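Local structure of halocarboxylic acid dehalogenase DehI (3BJX) at residues A[174-178]-A[179-183]; A[99-102]-A[103-107]; A[116-119]-A[120-124]; A[133-136]-A[137-141]. The protein probably hydrolyses the carbon–halogen bond of 2-haloalkanoic acids, releasing halide and the corresponding hydroxy acid. One frame throughout, in Å; residues are numbered along the deposited sequence.

Contact 1 of 4, residues A[174-178]-A[179-183]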
loop_
_atom_site.group_PDB
_atom_site.type_symbol
_atom_site.label_atom_id
_atom_site.label_comp_id
_atom_site.label_asym_id
_atom_site.label_seq_id
_atom_site.Cartn_x
_atom_site.Cartn_y
_atom_site.Cartn_z
ATOM N N PRO A 174 -12.319 -20.331 14.376
ATOM C CA PRO A 174 -10.930 -20.715 14.706
ATOM C C PRO A 174 -9.900 -20.497 13.584
ATOM O O PRO A 174 -9.978 -21.107 12.520
ATOM C CB PRO A 174 -11.033 -22.218 15.010
ATOM C CG PRO A 174 -12.228 -22.678 14.307
ATOM C CD PRO A 174 -13.185 -21.517 14.206
ATOM N N LEU A 175 -8.896 -19.679 13.861
ATOM C CA LEU A 175 -7.849 -19.422 12.904
ATOM C C LEU A 175 -6.586 -20.132 13.339
ATOM O O LEU A 175 -6.243 -20.108 14.526
ATOM C CB LEU A 175 -7.599 -17.914 12.815
ATOM C CG LEU A 175 -8.794 -16.986 12.686
ATOM C CD1 LEU A 175 -8.288 -15.589 12.606
ATOM C CD2 LEU A 175 -9.644 -17.276 11.448
ATOM N N VAL A 176 -5.890 -20.746 12.382
ATOM C CA VAL A 176 -4.596 -21.370 12.630
ATOM C C VAL A 176 -3.563 -20.308 13.007
ATOM O O VAL A 176 -3.378 -19.325 12.281
ATOM C CB VAL A 176 -4.102 -22.173 11.392
ATOM C CG1 VAL A 176 -2.653 -22.655 11.573
ATOM C CG2 VAL A 176 -5.032 -23.362 11.124
ATOM N N ASP A 177 -2.911 -20.506 14.161
ATOM C CA ASP A 177 -1.753 -19.705 14.535
ATOM C C ASP A 177 -0.525 -20.154 13.720
ATOM O O ASP A 177 -0.109 -21.302 13.805
ATOM C CB ASP A 177 -1.497 -19.803 16.035
ATOM C CG ASP A 177 -0.409 -18.858 16.515
ATOM O OD1 ASP A 177 0.390 -18.337 15.721
ATOM O OD2 ASP A 177 -0.334 -18.650 17.726
ATOM N N ALA A 178 0.039 -19.252 12.917
ATOM C CA ALA A 178 1.191 -19.609 12.082
ATOM C C ALA A 178 2.415 -19.980 12.945
ATOM O O ALA A 178 3.258 -20.753 12.504
ATOM C CB ALA A 178 1.519 -18.484 11.098
ATOM N N THR A 179 2.481 -19.445 14.174
ATOM C CA THR A 179 3.555 -19.740 15.129
ATOM C C THR A 179 3.411 -21.059 15.919
ATOM O O THR A 179 4.392 -21.543 16.471
ATOM C CB THR A 179 3.776 -18.591 16.145
ATOM O OG1 THR A 179 2.709 -18.581 17.109
ATOM C CG2 THR A 179 3.876 -17.249 15.442
ATOM N N LYS A 180 2.212 -21.627 16.001
ATOM C CA LYS A 180 2.050 -22.947 16.614
ATOM C C LYS A 180 1.904 -24.026 15.528
ATOM O O LYS A 180 1.547 -25.172 15.829
ATOM C CB LYS A 180 0.842 -22.982 17.561
ATOM C CG LYS A 180 1.060 -22.256 18.859
ATOM C CD LYS A 180 -0.257 -21.867 19.484
ATOM C CE LYS A 180 -0.093 -20.608 20.317
ATOM N NZ LYS A 180 -1.426 -19.927 20.491
ATOM N N ALA A 181 2.187 -23.653 14.277
ATOM C CA ALA A 181 1.844 -24.499 13.115
ATOM C C ALA A 181 3.030 -25.238 12.505
ATOM O O ALA A 181 4.179 -24.806 12.621
ATOM C CB ALA A 181 1.129 -23.671 12.037
ATOM N N SER A 182 2.730 -26.343 11.826
ATOM C CA SER A 182 3.740 -27.157 11.180
ATOM C C SER A 182 4.396 -26.408 10.022
ATOM O O SER A 182 3.844 -25.427 9.487
ATOM C CB SER A 182 3.140 -28.482 10.693
ATOM O OG SER A 182 2.002 -28.305 9.853
ATOM N N THR A 183 5.594 -26.875 9.675
ATOM C CA THR A 183 6.286 -26.525 8.431
ATOM C C THR A 183 5.375 -26.521 7.198
ATOM O O THR A 183 5.395 -25.546 6.434
ATOM C CB THR A 183 7.510 -27.454 8.224
ATOM O OG1 THR A 183 8.574 -26.986 9.058
ATOM C CG2 THR A 183 7.990 -27.470 6.758
#
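Asp177, Thr179 and Lys180 meet in a tight surface turn, a local contact in the loop that leads from helix 155-158 to helix 183-195. The backbone closes it in the usual way: Lys180 N donates to Asp177 O at 3.2 Å, with Ala178 and Thr179 at the two corners. The Asp177 side chain adds to this. Its CG lies anti to the backbone N (chi1 -173°), which carries the carboxylate forward over the turn, and OD1 then takes two hydrogen bonds, from Thr179 N at 2.8 Å and from Thr179 OG1 at 2.7 Å. Both donors come from the same face of the carboxylate, well above its plane. Thr179 can offer both because its hydroxyl stands between its own backbone N and carbonyl carbon (chi1 74°). The other oxygen faces the extended Lys180 chain, which passes across it and ends in a salt bridge, weak as a hydrogen bond, between Lys180 NZ and Asp177 OD2 at 3.2 Å. With an alanine here in place of Asp177, Thr179 N and OG1 would probably lose their shared acceptor and the Lys180 ammonium its charged mate. Beneath the polar grip, Val176 CG1 rests on Ala181 CB at 3.9 Å. Val176 also touches Val185 of helix 183-195, and Ala178 O accepts from Asn18 ND2. Type I geometry at the corners, together with the bond from Thr179 N to the aspartate side chain, makes this an Asx turn combined with a beta turn, placed just before Ser182, the N-cap of helix 183-195.

Contact 2 of 4, residues A[99-102]-A[103-107]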
loop_
_atom_site.group_PDB
_atom_site.type_symbol
_atom_site.label_atom_id
_atom_site.label_comp_id
_atom_site.label_asym_id
_atom_site.label_seq_id
_atom_site.Cartn_x
_atom_site.Cartn_y
_atom_site.Cartn_z
ATOM N N PRO A 99 -13.426 -23.835 -12.694
ATOM C CA PRO A 99 -13.240 -25.156 -12.074
ATOM C C PRO A 99 -14.461 -25.534 -11.238
ATOM O O PRO A 99 -14.914 -24.729 -10.439
ATOM C CB PRO A 99 -12.037 -24.949 -11.116
ATOM C CG PRO A 99 -11.708 -23.458 -11.143
ATOM C CD PRO A 99 -12.294 -22.927 -12.430
ATOM N N ASN A 100 -15.000 -26.736 -11.409
ATOM C CA ASN A 100 -16.032 -27.203 -10.480
ATOM C C ASN A 100 -15.364 -27.651 -9.176
ATOM O O ASN A 100 -14.937 -28.800 -9.045
ATOM C CB ASN A 100 -16.910 -28.296 -11.105
ATOM C CG ASN A 100 -17.972 -28.827 -10.146
ATOM O OD1 ASN A 100 -17.657 -29.294 -9.049
ATOM N ND2 ASN A 100 -19.231 -28.767 -10.558
ATOM N N LEU A 101 -15.265 -26.724 -8.226
ATOM C CA LEU A 101 -14.527 -26.929 -6.963
ATOM C C LEU A 101 -15.098 -28.012 -6.025
ATOM O O LEU A 101 -14.347 -28.681 -5.321
ATOM C CB LEU A 101 -14.364 -25.605 -6.203
ATOM C CG LEU A 101 -13.477 -25.569 -4.958
ATOM C CD1 LEU A 101 -12.088 -26.212 -5.188
ATOM C CD2 LEU A 101 -13.334 -24.129 -4.492
ATOM N N LYS A 102 -16.415 -28.169 -6.022
ATOM C CA LYS A 102 -17.067 -29.204 -5.238
ATOM C C LYS A 102 -16.649 -30.614 -5.678
ATOM O O LYS A 102 -16.182 -31.393 -4.859
ATOM C CB LYS A 102 -18.573 -29.013 -5.327
ATOM C CG LYS A 102 -19.395 -30.004 -4.544
ATOM C CD LYS A 102 -20.890 -29.761 -4.778
ATOM C CE LYS A 102 -21.195 -28.260 -4.912
ATOM N NZ LYS A 102 -22.409 -27.891 -4.141
ATOM N N GLU A 103 -16.808 -30.933 -6.965
ATOM C CA GLU A 103 -16.318 -32.212 -7.533
ATOM C C GLU A 103 -14.810 -32.435 -7.300
ATOM O O GLU A 103 -14.364 -33.565 -7.093
ATOM C CB GLU A 103 -16.630 -32.316 -9.038
ATOM C CG GLU A 103 -18.120 -32.491 -9.428
ATOM C CD GLU A 103 -18.804 -33.727 -8.791
ATOM O OE1 GLU A 103 -18.137 -34.769 -8.520
ATOM O OE2 GLU A 103 -20.037 -33.649 -8.569
ATOM N N ARG A 104 -14.039 -31.349 -7.344
ATOM C CA ARG A 104 -12.614 -31.361 -7.014
ATOM C C ARG A 104 -12.340 -31.778 -5.581
ATOM O O ARG A 104 -11.388 -32.511 -5.311
ATOM C CB ARG A 104 -11.989 -29.975 -7.288
ATOM C CG ARG A 104 -10.516 -29.839 -6.863
ATOM C CD ARG A 104 -9.628 -30.791 -7.669
ATOM N NE ARG A 104 -8.236 -30.869 -7.216
ATOM C CZ ARG A 104 -7.730 -31.827 -6.446
ATOM N NH1 ARG A 104 -8.502 -32.813 -6.005
ATOM N NH2 ARG A 104 -6.434 -31.801 -6.109
ATOM N N LEU A 105 -13.146 -31.271 -4.657
ATOM C CA LEU A 105 -12.993 -31.599 -3.251
ATOM C C LEU A 105 -13.471 -33.021 -2.975
ATOM O O LEU A 105 -12.884 -33.713 -2.158
ATOM C CB LEU A 105 -13.693 -30.555 -2.357
ATOM C CG LEU A 105 -13.018 -29.163 -2.391
ATOM C CD1 LEU A 105 -13.880 -28.125 -1.693
ATOM C CD2 LEU A 105 -11.577 -29.179 -1.846
ATOM N N TYR A 106 -14.500 -33.471 -3.693
ATOM C CA TYR A 106 -14.848 -34.888 -3.710
ATOM C C TYR A 106 -13.635 -35.737 -4.059
ATOM O O TYR A 106 -13.308 -36.683 -3.344
ATOM C CB TYR A 106 -15.943 -35.176 -4.740
ATOM C CG TYR A 106 -17.331 -34.715 -4.352
ATOM C CD1 TYR A 106 -17.709 -34.578 -3.018
ATOM C CD2 TYR A 106 -18.284 -34.484 -5.327
ATOM C CE1 TYR A 106 -19.001 -34.180 -2.678
ATOM C CE2 TYR A 106 -19.578 -34.087 -5.001
ATOM C CZ TYR A 106 -19.935 -33.937 -3.685
ATOM O OH TYR A 106 -21.225 -33.525 -3.400
ATOM N N ALA A 107 -12.987 -35.392 -5.174
ATOM C CA ALA A 107 -11.820 -36.101 -5.671
ATOM C C ALA A 107 -10.684 -36.095 -4.655
ATOM O O ALA A 107 -9.873 -37.026 -4.613
ATOM C CB ALA A 107 -11.368 -35.497 -6.984
#
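Asn100 is the N-cap of helix 101-107, its side chain accepting from Glu103 N. Asn100 CG is anti to its own backbone N (chi1 179°), and from there OD1 reaches forward over the first turn to Glu103 N at 2.8 Å, a nearly straight bond (N-H...O 160°). The N-H of the first turn, which has no earlier helical carbonyl to bind, is satisfied in this way. Glu103 CB and CG lean on the same amide, OD1 to CB 3.2 Å, while the carboxylate turns off in another direction. Regular helical bonding starts at once, with Arg104 N donating to Asn100 O at 3.2 Å and Tyr106 N to Lys102 O at 2.9 Å. Lys102 O also sits over one face of the Tyr106 ring, toward its rim. Lys102 and Tyr106 run side by side in the same direction, and Lys102 CD comes within 4.0 Å of Tyr106 OH, whose hydrogen bond goes to Asp112. On the buried side Leu101 CG touches Leu105 CD1 at 4.2 Å. These two leucines fill the space toward Ile217 of helix 212-223; Leu101 also packs on Ile294 and Cys297 of helix 267-299, Leu105 on Ile115 of helix 112-143. Arg104 forms a salt bridge with Glu221, tying this short helix to the end of helix 212-223.

Contact 3 of 4, residues A[116-119]-A[120-124]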
loop_
_atom_site.group_PDB
_atom_site.type_symbol
_atom_site.label_atom_id
_atom_site.label_comp_id
_atom_site.label_asym_id
_atom_site.label_seq_id
_atom_site.Cartn_x
_atom_site.Cartn_y
_atom_site.Cartn_z
ATOM N N GLU A 116 -19.347 -28.468 3.531
ATOM C CA GLU A 116 -20.234 -27.535 4.250
ATOM C C GLU A 116 -19.495 -26.715 5.314
ATOM O O GLU A 116 -19.778 -25.518 5.533
ATOM C CB GLU A 116 -21.470 -28.256 4.838
ATOM C CG GLU A 116 -22.543 -27.357 5.544
ATOM C CD GLU A 116 -23.090 -26.193 4.692
ATOM O OE1 GLU A 116 -23.608 -26.414 3.571
ATOM O OE2 GLU A 116 -23.019 -25.031 5.154
ATOM N N LYS A 117 -18.510 -27.348 5.941
ATOM C CA LYS A 117 -17.665 -26.674 6.902
ATOM C C LYS A 117 -16.786 -25.627 6.237
ATOM O O LYS A 117 -16.615 -24.550 6.784
ATOM C CB LYS A 117 -16.840 -27.685 7.688
ATOM C CG LYS A 117 -17.674 -28.671 8.491
ATOM C CD LYS A 117 -18.812 -27.950 9.145
ATOM C CE LYS A 117 -19.533 -28.835 10.107
ATOM N NZ LYS A 117 -20.402 -27.972 10.957
ATOM N N VAL A 118 -16.243 -25.948 5.056
ATOM C CA VAL A 118 -15.444 -25.006 4.240
ATOM C C VAL A 118 -16.350 -23.827 3.839
ATOM O O VAL A 118 -16.061 -22.679 4.157
ATOM C CB VAL A 118 -14.814 -25.732 2.994
ATOM C CG1 VAL A 118 -14.219 -24.750 1.974
ATOM C CG2 VAL A 118 -13.772 -26.810 3.433
ATOM N N ARG A 119 -17.464 -24.134 3.182
ATOM C CA ARG A 119 -18.536 -23.181 2.844
ATOM C C ARG A 119 -18.958 -22.211 3.974
ATOM O O ARG A 119 -19.167 -21.023 3.716
ATOM C CB ARG A 119 -19.765 -23.969 2.316
ATOM C CG ARG A 119 -20.982 -23.128 2.013
ATOM C CD ARG A 119 -22.136 -23.940 1.490
ATOM N NE ARG A 119 -21.895 -24.488 0.153
ATOM C CZ ARG A 119 -21.755 -25.787 -0.107
ATOM N NH1 ARG A 119 -21.829 -26.676 0.873
ATOM N NH2 ARG A 119 -21.539 -26.207 -1.345
ATOM N N ARG A 120 -19.106 -22.719 5.201
ATOM C CA ARG A 120 -19.530 -21.899 6.348
ATOM C C ARG A 120 -18.519 -20.795 6.607
ATOM O O ARG A 120 -18.892 -19.644 6.874
ATOM C CB ARG A 120 -19.720 -22.749 7.617
ATOM C CG ARG A 120 -20.935 -23.699 7.575
ATOM C CD ARG A 120 -21.185 -24.482 8.888
ATOM N NE ARG A 120 -21.978 -23.724 9.873
ATOM C CZ ARG A 120 -21.524 -23.319 11.062
ATOM N NH1 ARG A 120 -20.267 -23.584 11.430
ATOM N NH2 ARG A 120 -22.317 -22.638 11.892
ATOM N N VAL A 121 -17.247 -21.178 6.534
ATOM C CA VAL A 121 -16.082 -20.304 6.664
ATOM C C VAL A 121 -16.018 -19.316 5.503
ATOM O O VAL A 121 -15.904 -18.102 5.705
ATOM C CB VAL A 121 -14.758 -21.163 6.708
ATOM C CG1 VAL A 121 -13.487 -20.289 6.522
ATOM C CG2 VAL A 121 -14.704 -22.013 7.986
ATOM N N LEU A 122 -16.102 -19.831 4.279
ATOM C CA LEU A 122 -16.080 -18.961 3.112
ATOM C C LEU A 122 -17.166 -17.866 3.225
ATOM O O LEU A 122 -16.889 -16.685 2.965
ATOM C CB LEU A 122 -16.191 -19.771 1.810
ATOM C CG LEU A 122 -15.050 -20.709 1.368
ATOM C CD1 LEU A 122 -15.511 -21.604 0.207
ATOM C CD2 LEU A 122 -13.803 -19.940 0.974
ATOM N N TYR A 123 -18.366 -18.246 3.670
ATOM C CA TYR A 123 -19.515 -17.311 3.785
ATOM C C TYR A 123 -19.365 -16.245 4.859
ATOM O O TYR A 123 -19.787 -15.091 4.659
ATOM C CB TYR A 123 -20.820 -18.081 4.015
ATOM C CG TYR A 123 -21.413 -18.699 2.757
ATOM C CD1 TYR A 123 -20.591 -19.041 1.661
ATOM C CD2 TYR A 123 -22.766 -18.957 2.662
ATOM C CE1 TYR A 123 -21.102 -19.607 0.519
ATOM C CE2 TYR A 123 -23.289 -19.527 1.514
ATOM C CZ TYR A 123 -22.438 -19.848 0.448
ATOM O OH TYR A 123 -22.920 -20.407 -0.697
ATOM N N ALA A 124 -18.802 -16.620 6.008
ATOM C CA ALA A 124 -18.568 -15.663 7.081
ATOM C C ALA A 124 -17.627 -14.568 6.614
ATOM O O ALA A 124 -17.751 -13.413 7.037
ATOM C CB ALA A 124 -17.988 -16.358 8.329
#
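Arg119 and Tyr123 lie side by side, one turn apart on helix 112-143, and point the same way. Arg119 CG sits over one face of the tyrosine ring, offset toward the rim, in a CH-pi contact 4.0 Å from the ring centroid. The guanidinium does not stack: the chain bends at chi3 (-69°), and the guanidinium plane stands almost perpendicular to the ring (83°), with Tyr123 OH near that plane at its edge. Asp299 binds both ends, by a salt bridge to Arg119 NH2 and a hydrogen bond to Tyr123 OH, so one carboxylate fixes the pair at their tips. On its other side Arg119 makes a salt bridge with Glu116, NH1 meeting OE1 at 3.2 Å from above the carboxylate plane. Glu116 OE2 turns instead toward the aliphatic part of Arg120, 3.5 Å from CG, the two side chains crossing at a slant. Arg120 runs alongside Lys117 in the same direction, leaving Lys117 NZ 4.4 Å from Arg120 NH1. The salt bridge of Arg120 to Asp170 probably offsets this meeting of like charges. Val118 CG1 and Leu122 CD1 touch at 3.8 Å on the buried face, against Leu208 of helix 203-208, while Leu122 also reaches Ile291 and Ile294 of helix 267-299. Spacings of three and four residues sort charged from apolar groups, the pattern of an amphipathic helix with one intrahelical salt bridge, Glu116 to Arg119.

Contact 4 of 4, residues A[133-136]-A[137-141]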
loop_
_atom_site.group_PDB
_atom_site.type_symbol
_atom_site.label_atom_id
_atom_site.label_comp_id
_atom_site.label_asym_id
_atom_site.label_seq_id
_atom_site.Cartn_x
_atom_site.Cartn_y
_atom_site.Cartn_z
ATOM N N LEU A 133 -13.421 -3.649 4.528
ATOM C CA LEU A 133 -12.913 -2.725 3.508
ATOM C C LEU A 133 -13.429 -1.287 3.705
ATOM O O LEU A 133 -12.721 -0.340 3.393
ATOM C CB LEU A 133 -13.238 -3.234 2.089
ATOM C CG LEU A 133 -12.750 -2.446 0.870
ATOM C CD1 LEU A 133 -11.212 -2.178 0.905
ATOM C CD2 LEU A 133 -13.174 -3.138 -0.452
ATOM N N LEU A 134 -14.643 -1.133 4.226
ATOM C CA LEU A 134 -15.209 0.191 4.510
ATOM C C LEU A 134 -14.587 0.807 5.743
ATOM O O LEU A 134 -14.161 1.961 5.710
ATOM C CB LEU A 134 -16.721 0.117 4.711
ATOM C CG LEU A 134 -17.561 -0.110 3.475
ATOM C CD1 LEU A 134 -18.903 -0.648 3.921
ATOM C CD2 LEU A 134 -17.685 1.160 2.581
ATOM N N LEU A 135 -14.561 0.046 6.839
ATOM C CA LEU A 135 -13.887 0.479 8.074
ATOM C C LEU A 135 -12.463 0.986 7.778
ATOM O O LEU A 135 -12.165 2.148 8.021
ATOM C CB LEU A 135 -13.877 -0.631 9.138
ATOM C CG LEU A 135 -13.031 -0.376 10.402
ATOM C CD1 LEU A 135 -13.442 0.908 11.114
ATOM C CD2 LEU A 135 -13.076 -1.530 11.374
ATOM N N ILE A 136 -11.617 0.119 7.223
ATOM C CA ILE A 136 -10.231 0.439 6.881
ATOM C C ILE A 136 -10.117 1.648 5.943
ATOM O O ILE A 136 -9.218 2.484 6.111
ATOM C CB ILE A 136 -9.511 -0.824 6.313
ATOM C CG1 ILE A 136 -9.373 -1.930 7.398
ATOM C CG2 ILE A 136 -8.205 -0.496 5.611
ATOM C CD1 ILE A 136 -8.958 -1.472 8.771
ATOM N N THR A 137 -11.035 1.741 4.973
ATOM C CA THR A 137 -11.176 2.940 4.123
ATOM C C THR A 137 -11.612 4.197 4.893
ATOM O O THR A 137 -11.025 5.256 4.655
ATOM C CB THR A 137 -12.100 2.710 2.895
ATOM O OG1 THR A 137 -11.710 1.508 2.231
ATOM C CG2 THR A 137 -11.981 3.874 1.884
ATOM N N ALA A 138 -12.606 4.108 5.799
ATOM C CA ALA A 138 -12.984 5.286 6.620
ATOM C C ALA A 138 -11.791 5.768 7.447
ATOM O O ALA A 138 -11.480 6.969 7.493
ATOM C CB ALA A 138 -14.173 4.990 7.526
ATOM N N LEU A 139 -11.101 4.807 8.060
ATOM C CA LEU A 139 -9.870 5.058 8.796
ATOM C C LEU A 139 -8.720 5.614 7.949
ATOM O O LEU A 139 -8.045 6.503 8.399
ATOM C CB LEU A 139 -9.421 3.795 9.534
ATOM C CG LEU A 139 -10.319 3.116 10.587
ATOM C CD1 LEU A 139 -9.513 2.130 11.393
ATOM C CD2 LEU A 139 -11.029 4.099 11.503
ATOM N N SER A 140 -8.491 5.085 6.741
ATOM C CA SER A 140 -7.336 5.480 5.957
ATOM C C SER A 140 -7.549 6.871 5.405
ATOM O O SER A 140 -6.643 7.719 5.428
ATOM C CB SER A 140 -7.090 4.504 4.812
ATOM O OG SER A 140 -6.013 4.952 3.993
ATOM N N GLU A 141 -8.767 7.108 4.926
ATOM C CA GLU A 141 -9.119 8.378 4.313
ATOM C C GLU A 141 -9.006 9.569 5.281
ATOM O O GLU A 141 -8.455 10.625 4.929
ATOM C CB GLU A 141 -10.522 8.238 3.721
ATOM C CG GLU A 141 -10.778 8.950 2.409
ATOM C CD GLU A 141 -9.718 8.741 1.346
ATOM O OE1 GLU A 141 -9.149 7.642 1.222
ATOM O OE2 GLU A 141 -9.475 9.704 0.601
#
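Thr137 holds its OG1 anti to its own carbonyl carbon (chi1 -49°), which aims the hydroxyl back along helix 112-143 at Leu133. Leu133 O therefore accepts twice, from Thr137 N at 3.1 Å and from Thr137 OG1; the refined length of the second bond is very short and its exact value doubtful. The backbone N-H comes in from above the carbonyl plane rather than on a lone pair. Side chains of Leu133 and Thr137 lie alongside each other, and both touch Ala243 of helix 230-248; the buried threonine bonds a carbonyl of its own helix. Farther round, Leu135 CG is anti to the backbone N (chi1 172°) and Leu139 CG lies beside its own backbone N (chi1 -60°); with these different rotations the two side chains cross at a slant, Leu135 CD1 meeting Leu139 CG at 3.9 Å. Ile136 CD1 is a looser neighbour of Leu139 CD1, 4.5 Å away. With an alanine in place of Leu139, Leu135 CD1 would probably lose its intrahelical neighbour and a gap open toward Tyr63 and Ala67 of helix 63-71. The main chain is regular, Leu139 N donating to Leu135 O at 2.9 Å almost straight. Ser140 OG binds Gln281 of helix 267-299. A threonine hydroxyl bonded to the carbonyl four residues back is a familiar intrahelical arrangement; here it lies in a buried part of helix 112-143, beside leucines four apart that pack on helix 63-71.

Along the chain the order is contact 2, contact 3, contact 4 and contact 1, strictly in series: none nests in or crosses another. Contact 2 begins helix 101-107; contacts 3 and 4 are turns of the long helix 112-143, their centres about 26 Å apart on opposite sides of the chain's centre; contact 1 alone closes a loop turn, before helix 183-195. Contacts 2 and 3 touch where Lys102 NZ comes 3.4 Å from Arg119 NH2, a meeting of like charges eased, probably, by Asp299. Helix 267-299 packs against contacts 2, 3 and 4, and Ala207 of helix 203-208 touches residues of both contact 1 and contact 3.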